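2-dehydropantoate 2-reductase (Geobacter metallireducens, PDB 3HN2) probably catalyses the NADPH-dependent reduction of ketopantoate (2-dehydropantoate) to pantoate, a step of pantothenate biosynthesis. Local coordinates at residues A[214-225]-A[239-250]. Sequence-based numbering, arbitrary orientation.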
ATOM      1  N   ARG A 214      15.294  -7.338  -3.310  1.00 61.30           N
ATOM      2  CA  ARG A 214      14.343  -6.720  -4.237  1.00 54.57           C
ATOM      3  C   ARG A 214      14.567  -7.271  -5.641  1.00 49.71           C
ATOM      4  O   ARG A 214      13.607  -7.526  -6.368  1.00 58.03           O
ATOM      5  CB  ARG A 214      14.487  -5.197  -4.254  1.00 53.09           C
ATOM      6  CG  ARG A 214      14.193  -4.509  -2.936  1.00 56.66           C
ATOM      7  CD  ARG A 214      14.346  -2.991  -3.058  1.00 58.57           C
ATOM      8  NE  ARG A 214      13.214  -2.397  -3.764  1.00 72.47           N
ATOM      9  CZ  ARG A 214      12.108  -1.946  -3.178  1.00 69.75           C
ATOM     10  NH1 ARG A 214      11.132  -1.434  -3.918  1.00 74.27           N
ATOM     11  NH2 ARG A 214      11.967  -2.007  -1.858  1.00 57.30           N
ATOM     12  N   LYS A 215      15.841  -7.453  -6.001  1.00 46.05           N
ATOM     13  CA  LYS A 215      16.250  -8.059  -7.274  1.00 43.99           C
ATOM     14  C   LYS A 215      15.772  -9.513  -7.380  1.00 39.96           C
ATOM     15  O   LYS A 215      15.384  -9.971  -8.462  1.00 47.18           O
ATOM     16  CB  LYS A 215      17.772  -7.968  -7.425  1.00 41.02           C
ATOM     17  CG  LYS A 215      18.352  -8.501  -8.734  1.00 47.59           C
ATOM     18  CD  LYS A 215      19.847  -8.209  -8.801  1.00 52.01           C
ATOM     19  CE  LYS A 215      20.474  -8.675 -10.104  1.00 58.36           C
ATOM     20  NZ  LYS A 215      20.955 -10.081 -10.022  1.00 72.01           N
ATOM     21  N   LEU A 216      15.785 -10.214  -6.246  1.00 28.50           N
ATOM     22  CA  LEU A 216      15.250 -11.565  -6.144  1.00 35.93           C
ATOM     23  C   LEU A 216      13.742 -11.570  -6.403  1.00 40.37           C
ATOM     24  O   LEU A 216      13.267 -12.338  -7.227  1.00 28.07           O
ATOM     25  CB  LEU A 216      15.511 -12.130  -4.753  1.00 26.91           C
ATOM     26  CG  LEU A 216      15.794 -13.618  -4.524  1.00 30.23           C
ATOM     27  CD1 LEU A 216      15.177 -13.993  -3.188  1.00 11.24           C
ATOM     28  CD2 LEU A 216      15.301 -14.564  -5.625  1.00 46.39           C
ATOM     29  N   VAL A 217      13.019 -10.709  -5.682  1.00 40.67           N
ATOM     30  CA  VAL A 217      11.583 -10.542  -5.832  1.00 36.24           C
ATOM     31  C   VAL A 217      11.236 -10.220  -7.279  1.00 43.02           C
ATOM     32  O   VAL A 217      10.343 -10.844  -7.846  1.00 35.19           O
ATOM     33  CB  VAL A 217      11.024  -9.477  -4.852  1.00 28.15           C
ATOM     34  CG1 VAL A 217       9.585  -9.118  -5.173  1.00 56.33           C
ATOM     35  CG2 VAL A 217      11.082 -10.001  -3.446  1.00 45.65           C
ATOM     36  N   ARG A 218      11.983  -9.292  -7.880  1.00 46.95           N
ATOM     37  CA  ARG A 218      11.863  -8.989  -9.312  1.00 47.35           C
ATOM     38  C   ARG A 218      11.940 -10.241 -10.182  1.00 41.37           C
ATOM     39  O   ARG A 218      11.104 -10.430 -11.055  1.00 41.20           O
ATOM     40  CB  ARG A 218      12.947  -8.008  -9.758  1.00 41.64           C
ATOM     41  CG  ARG A 218      12.649  -6.557  -9.457  1.00 56.81           C
ATOM     42  CD  ARG A 218      13.856  -5.703  -9.766  1.00 61.93           C
ATOM     43  NE  ARG A 218      13.876  -4.482  -8.964  1.00 82.15           N
ATOM     44  CZ  ARG A 218      14.982  -3.919  -8.482  1.00 85.72           C
ATOM     45  NH1 ARG A 218      14.897  -2.807  -7.763  1.00 96.55           N
ATOM     46  NH2 ARG A 218      16.171  -4.468  -8.706  1.00 72.16           N
ATOM     47  N   GLY A 219      12.945 -11.082  -9.925  1.00 38.46           N
ATOM     48  CA  GLY A 219      13.194 -12.287 -10.702  1.00 25.52           C
ATOM     49  C   GLY A 219      12.105 -13.328 -10.537  1.00 38.78           C
ATOM     50  O   GLY A 219      11.648 -13.917 -11.526  1.00 35.44           O
ATOM     51  N   ILE A 220      11.689 -13.545  -9.289  1.00 31.54           N
ATOM     52  CA  ILE A 220      10.577 -14.438  -8.975  1.00 43.49           C
ATOM     53  C   ILE A 220       9.325 -13.976  -9.721  1.00 46.45           C
ATOM     54  O   ILE A 220       8.663 -14.775 -10.396  1.00 47.46           O
ATOM     55  CB  ILE A 220      10.312 -14.503  -7.450  1.00 45.22           C
ATOM     56  CG1 ILE A 220      11.447 -15.241  -6.744  1.00 43.90           C
ATOM     57  CG2 ILE A 220       8.984 -15.208  -7.149  1.00 50.18           C
ATOM     58  CD1 ILE A 220      11.514 -14.970  -5.241  1.00 64.00           C
ATOM     59  N   MET A 221       9.047 -12.676  -9.617  1.00 40.37           N
ATOM     60  CA  MET A 221       7.925 -12.035 -10.288  1.00 29.38           C
ATOM     61  C   MET A 221       7.920 -12.190 -11.803  1.00 42.61           C
ATOM     62  O   MET A 221       6.884 -12.542 -12.384  1.00 35.33           O
ATOM     63  CB  MET A 221       7.874 -10.566  -9.933  1.00 19.58           C
ATOM     64  CG  MET A 221       7.268 -10.320  -8.581  1.00 14.43           C
ATOM     65  SD  MET A 221       6.817  -8.595  -8.387  1.00 20.50           S
ATOM     66  CE  MET A 221       6.083  -8.737  -6.775  1.00  2.00           C
ATOM     67  N   LEU A 222       9.073 -11.946 -12.432  1.00 35.47           N
ATOM     68  CA  LEU A 222       9.218 -12.144 -13.881  1.00 40.19           C
ATOM     69  C   LEU A 222       8.924 -13.577 -14.371  1.00 38.19           C
ATOM     70  O   LEU A 222       8.490 -13.761 -15.507  1.00 39.56           O
ATOM     71  CB  LEU A 222      10.604 -11.718 -14.348  1.00 20.51           C
ATOM     72  CG  LEU A 222      10.848 -10.209 -14.424  1.00 48.81           C
ATOM     73  CD1 LEU A 222      12.340  -9.853 -14.289  1.00 28.82           C
ATOM     74  CD2 LEU A 222      10.268  -9.651 -15.697  1.00 35.48           C
ATOM     75  N   GLU A 223       9.169 -14.568 -13.516  1.00 34.27           N
ATOM     76  CA  GLU A 223       8.948 -15.969 -13.843  1.00 50.43           C
ATOM     77  C   GLU A 223       7.465 -16.288 -13.862  1.00 49.14           C
ATOM     78  O   GLU A 223       6.982 -16.930 -14.790  1.00 52.08           O
ATOM     79  CB  GLU A 223       9.663 -16.878 -12.842  1.00 55.80           C
ATOM     80  CG  GLU A 223      11.175 -16.907 -12.987  1.00 57.38           C
ATOM     81  CD  GLU A 223      11.844 -17.891 -12.042  1.00 70.41           C
ATOM     82  OE1 GLU A 223      11.144 -18.731 -11.426  1.00 63.38           O
ATOM     83  OE2 GLU A 223      13.085 -17.822 -11.920  1.00 84.63           O
ATOM     84  N   VAL A 224       6.760 -15.817 -12.832  1.00 50.07           N
ATOM     85  CA  VAL A 224       5.308 -15.941 -12.703  1.00 43.58           C
ATOM     86  C   VAL A 224       4.587 -15.299 -13.889  1.00 47.37           C
ATOM     87  O   VAL A 224       3.625 -15.868 -14.417  1.00 53.28           O
ATOM     88  CB  VAL A 224       4.813 -15.322 -11.369  1.00 46.49           C
ATOM     89  CG1 VAL A 224       3.310 -15.462 -11.212  1.00 40.74           C
ATOM     90  CG2 VAL A 224       5.514 -15.973 -10.185  1.00 56.98           C
ATOM     91  N   ILE A 225       5.071 -14.130 -14.307  1.00 41.74           N
ATOM     92  CA  ILE A 225       4.574 -13.436 -15.497  1.00 42.43           C
ATOM     93  C   ILE A 225       4.809 -14.260 -16.776  1.00 46.94           C
ATOM     94  O   ILE A 225       3.900 -14.392 -17.610  1.00 51.37           O
ATOM     95  CB  ILE A 225       5.183 -12.013 -15.612  1.00 39.95           C
ATOM     96  CG1 ILE A 225       4.570 -11.087 -14.559  1.00 35.60           C
ATOM     97  CG2 ILE A 225       4.952 -11.415 -16.993  1.00 37.60           C
ATOM     98  CD1 ILE A 225       5.355  -9.790 -14.337  1.00 48.67           C
ATOM     99  N   ASP A 239       5.556  -7.035 -18.053  1.00 55.44           N
ATOM    100  CA  ASP A 239       6.419  -6.668 -16.923  1.00 51.16           C
ATOM    101  C   ASP A 239       6.446  -5.152 -16.838  1.00 58.67           C
ATOM    102  O   ASP A 239       6.168  -4.461 -17.824  1.00 64.70           O
ATOM    103  CB  ASP A 239       7.829  -7.276 -16.978  1.00 45.83           C
ATOM    104  CG  ASP A 239       8.364  -7.444 -18.386  1.00 52.77           C
ATOM    105  OD1 ASP A 239       8.900  -8.536 -18.685  1.00 46.31           O
ATOM    106  OD2 ASP A 239       8.267  -6.495 -19.190  1.00 67.90           O
ATOM    107  N   GLY A 240       6.778  -4.640 -15.659  1.00 61.93           N
ATOM    108  CA  GLY A 240       6.407  -3.282 -15.299  1.00 50.29           C
ATOM    109  C   GLY A 240       5.272  -3.414 -14.302  1.00 52.81           C
ATOM    110  O   GLY A 240       5.153  -2.591 -13.392  1.00 53.95           O
ATOM    111  N   TYR A 241       4.448  -4.465 -14.462  1.00 44.07           N
ATOM    112  CA  TYR A 241       3.541  -4.897 -13.385  1.00 36.28           C
ATOM    113  C   TYR A 241       4.361  -5.350 -12.163  1.00 29.24           C
ATOM    114  O   TYR A 241       3.842  -5.397 -11.045  1.00 30.29           O
ATOM    115  CB  TYR A 241       2.512  -5.982 -13.829  1.00 26.57           C
ATOM    116  CG  TYR A 241       1.529  -6.347 -12.711  1.00  2.00           C
ATOM    117  CD1 TYR A 241       1.668  -7.509 -11.997  1.00  2.00           C
ATOM    118  CD2 TYR A 241       0.525  -5.474 -12.332  1.00  2.00           C
ATOM    119  CE1 TYR A 241       0.821  -7.804 -10.953  1.00  2.00           C
ATOM    120  CE2 TYR A 241      -0.335  -5.761 -11.290  1.00  2.00           C
ATOM    121  CZ  TYR A 241      -0.187  -6.934 -10.618  1.00  2.00           C
ATOM    122  OH  TYR A 241      -1.043  -7.248  -9.556  1.00 18.42           O
ATOM    123  N   VAL A 242       5.636  -5.679 -12.401  1.00 34.89           N
ATOM    124  CA  VAL A 242       6.635  -5.922 -11.356  1.00 38.04           C
ATOM    125  C   VAL A 242       6.809  -4.659 -10.527  1.00 41.94           C
ATOM    126  O   VAL A 242       6.506  -4.660  -9.333  1.00 43.84           O
ATOM    127  CB  VAL A 242       8.014  -6.334 -11.949  1.00 41.91           C
ATOM    128  CG1 VAL A 242       9.122  -6.302 -10.880  1.00 50.17           C
ATOM    129  CG2 VAL A 242       7.948  -7.698 -12.571  1.00 30.52           C
ATOM    130  N   ASP A 243       7.246  -3.581 -11.189  1.00 49.91           N
ATOM    131  CA  ASP A 243       7.496  -2.275 -10.569  1.00 51.99           C
ATOM    132  C   ASP A 243       6.297  -1.817  -9.755  1.00 52.14           C
ATOM    133  O   ASP A 243       6.445  -1.162  -8.718  1.00 51.49           O
ATOM    134  CB  ASP A 243       7.816  -1.228 -11.640  1.00 49.82           C
ATOM    135  CG  ASP A 243       9.085  -1.546 -12.410  1.00 61.30           C
ATOM    136  OD1 ASP A 243       9.039  -2.414 -13.307  1.00 59.97           O
ATOM    137  OD2 ASP A 243      10.129  -0.920 -12.127  1.00 58.36           O
ATOM    138  N   ASP A 244       5.116  -2.213 -10.225  1.00 41.23           N
ATOM    139  CA  ASP A 244       3.854  -1.859  -9.607  1.00 27.93           C
ATOM    140  C   ASP A 244       3.497  -2.688  -8.367  1.00 25.69           C
ATOM    141  O   ASP A 244       2.729  -2.214  -7.544  1.00 32.62           O
ATOM    142  CB  ASP A 244       2.721  -1.906 -10.650  1.00 41.78           C
ATOM    143  CG  ASP A 244       2.903  -0.875 -11.771  1.00 41.51           C
ATOM    144  OD1 ASP A 244       3.422   0.229 -11.501  1.00 83.38           O
ATOM    145  OD2 ASP A 244       2.524  -1.165 -12.924  1.00 66.60           O
ATOM    146  N   MET A 245       4.021  -3.912  -8.220  1.00 10.74           N
ATOM    147  CA  MET A 245       3.757  -4.679  -6.991  1.00  9.02           C
ATOM    148  C   MET A 245       4.932  -4.455  -6.016  1.00 40.39           C
ATOM    149  O   MET A 245       4.818  -4.666  -4.806  1.00 31.80           O
ATOM    150  CB  MET A 245       3.572  -6.183  -7.263  1.00 33.87           C
ATOM    151  CG  MET A 245       2.415  -6.585  -8.222  1.00 14.79           C
ATOM    152  SD  MET A 245       0.870  -5.712  -7.913  1.00 36.95           S
ATOM    153  CE  MET A 245       0.189  -6.636  -6.551  1.00 28.33           C
ATOM    154  N   LEU A 246       6.062  -4.024  -6.564  1.00 40.19           N
ATOM    155  CA  LEU A 246       7.218  -3.642  -5.778  1.00 52.47           C
ATOM    156  C   LEU A 246       6.862  -2.401  -4.961  1.00 59.22           C
ATOM    157  O   LEU A 246       7.093  -2.362  -3.750  1.00 62.48           O
ATOM    158  CB  LEU A 246       8.402  -3.375  -6.716  1.00 51.32           C
ATOM    159  CG  LEU A 246       9.846  -3.758  -6.380  1.00 45.78           C
ATOM    160  CD1 LEU A 246       9.978  -5.069  -5.618  1.00 31.88           C
ATOM    161  CD2 LEU A 246      10.658  -3.820  -7.671  1.00 52.52           C
ATOM    162  N   GLU A 247       6.253  -1.417  -5.623  1.00 64.69           N
ATOM    163  CA  GLU A 247       5.841  -0.163  -4.981  1.00 62.01           C
ATOM    164  C   GLU A 247       4.575  -0.315  -4.136  1.00 56.24           C
ATOM    165  O   GLU A 247       4.421   0.370  -3.131  1.00 50.33           O
ATOM    166  CB  GLU A 247       5.635   0.941  -6.023  1.00 60.14           C
ATOM    167  CG  GLU A 247       6.919   1.471  -6.664  1.00 63.90           C
ATOM    168  CD  GLU A 247       6.654   2.504  -7.756  1.00 69.37           C
ATOM    169  OE1 GLU A 247       7.602   2.851  -8.494  1.00 69.58           O
ATOM    170  OE2 GLU A 247       5.500   2.971  -7.881  1.00 81.12           O
ATOM    171  N   PHE A 248       3.675  -1.205  -4.562  1.00 56.21           N
ATOM    172  CA  PHE A 248       2.412  -1.473  -3.858  1.00 51.40           C
ATOM    173  C   PHE A 248       2.652  -2.076  -2.481  1.00 47.57           C
ATOM    174  O   PHE A 248       2.049  -1.642  -1.501  1.00 52.61           O
ATOM    175  CB  PHE A 248       1.522  -2.393  -4.710  1.00 59.77           C
ATOM    176  CG  PHE A 248       0.307  -2.929  -3.998  1.00 60.22           C
ATOM    177  CD1 PHE A 248      -0.831  -2.143  -3.848  1.00 64.08           C
ATOM    178  CD2 PHE A 248       0.286  -4.238  -3.521  1.00 64.36           C
ATOM    179  CE1 PHE A 248      -1.958  -2.640  -3.206  1.00 65.41           C
ATOM    180  CE2 PHE A 248      -0.835  -4.744  -2.874  1.00 81.97           C
ATOM    181  CZ  PHE A 248      -1.962  -3.945  -2.720  1.00 76.00           C
ATOM    182  N   THR A 249       3.544  -3.065  -2.417  1.00 46.24           N
ATOM    183  CA  THR A 249       3.861  -3.778  -1.176  1.00 43.81           C
ATOM    184  C   THR A 249       4.646  -2.878  -0.211  1.00 47.81           C
ATOM    185  O   THR A 249       4.657  -3.111   0.994  1.00 53.20           O
ATOM    186  CB  THR A 249       4.637  -5.100  -1.463  1.00 45.89           C
ATOM    187  OG1 THR A 249       4.242  -5.620  -2.733  1.00 13.11           O
ATOM    188  CG2 THR A 249       4.341  -6.168  -0.428  1.00 13.44           C
ATOM    189  N   ASP A 250       5.266  -1.833  -0.756  1.00 51.07           N
ATOM    190  CA  ASP A 250       6.057  -0.871   0.009  1.00 46.22           C
ATOM    191  C   ASP A 250       5.190   0.090   0.841  1.00 52.91           C
ATOM    192  O   ASP A 250       5.705   0.826   1.689  1.00 53.30           O
ATOM    193  CB  ASP A 250       6.946  -0.072  -0.951  1.00 50.40           C
ATOM    194  CG  ASP A 250       8.352   0.146  -0.413  1.00 70.82           C
ATOM    195  OD1 ASP A 250       9.282   0.269  -1.240  1.00 77.97           O
ATOM    196  OD2 ASP A 250       8.535   0.191   0.824  1.00 77.12           O
TER
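Val-242 splays its two methyls over helix 211-229: with CG1 anti to the backbone N (chi1 168°), CG1 meets Arg-218 CG, while CG2 lies 3.8 Å from Ile-225 CD1 and 3.9 Å from Met-221 CB. This is a knob into a hole formed by Arg-218, Met-221, Leu-222 and Ile-225. Met-221, extended beyond CG, runs past Val-242 until its CE touches Met-245 CB at 3.6 Å. One turn on, Leu-246 enters between two arginines. Its CD2 reaches the guanidinium edge of Arg-218, 3.5 Å from NE, and its CD1 lies over a face of the Arg-214 guanidinium and 4.1 Å from Val-217 CG1. Cut back to an alanine, Leu-246 would probably leave a gap beside Val-217, Arg-218 freer to turn and one Arg-214 face without its apolar cover. Arg-214 NH2 forms a long salt bridge with Asp-250 OD1 (3.6 Å), the planes of the two groups 33° apart, and also hydrogen-bonds Leu-208 O. Phe-193 of helix 179-200 also packs on Val-217 and Met-221. The axes of segments 214-225 and 241-249 come within 10.0 Å, their N-to-C directions 132° apart, a helix-helix packing with an apolar centre and a charged end within the all-helical C-terminal domain of ketopantoate reductases.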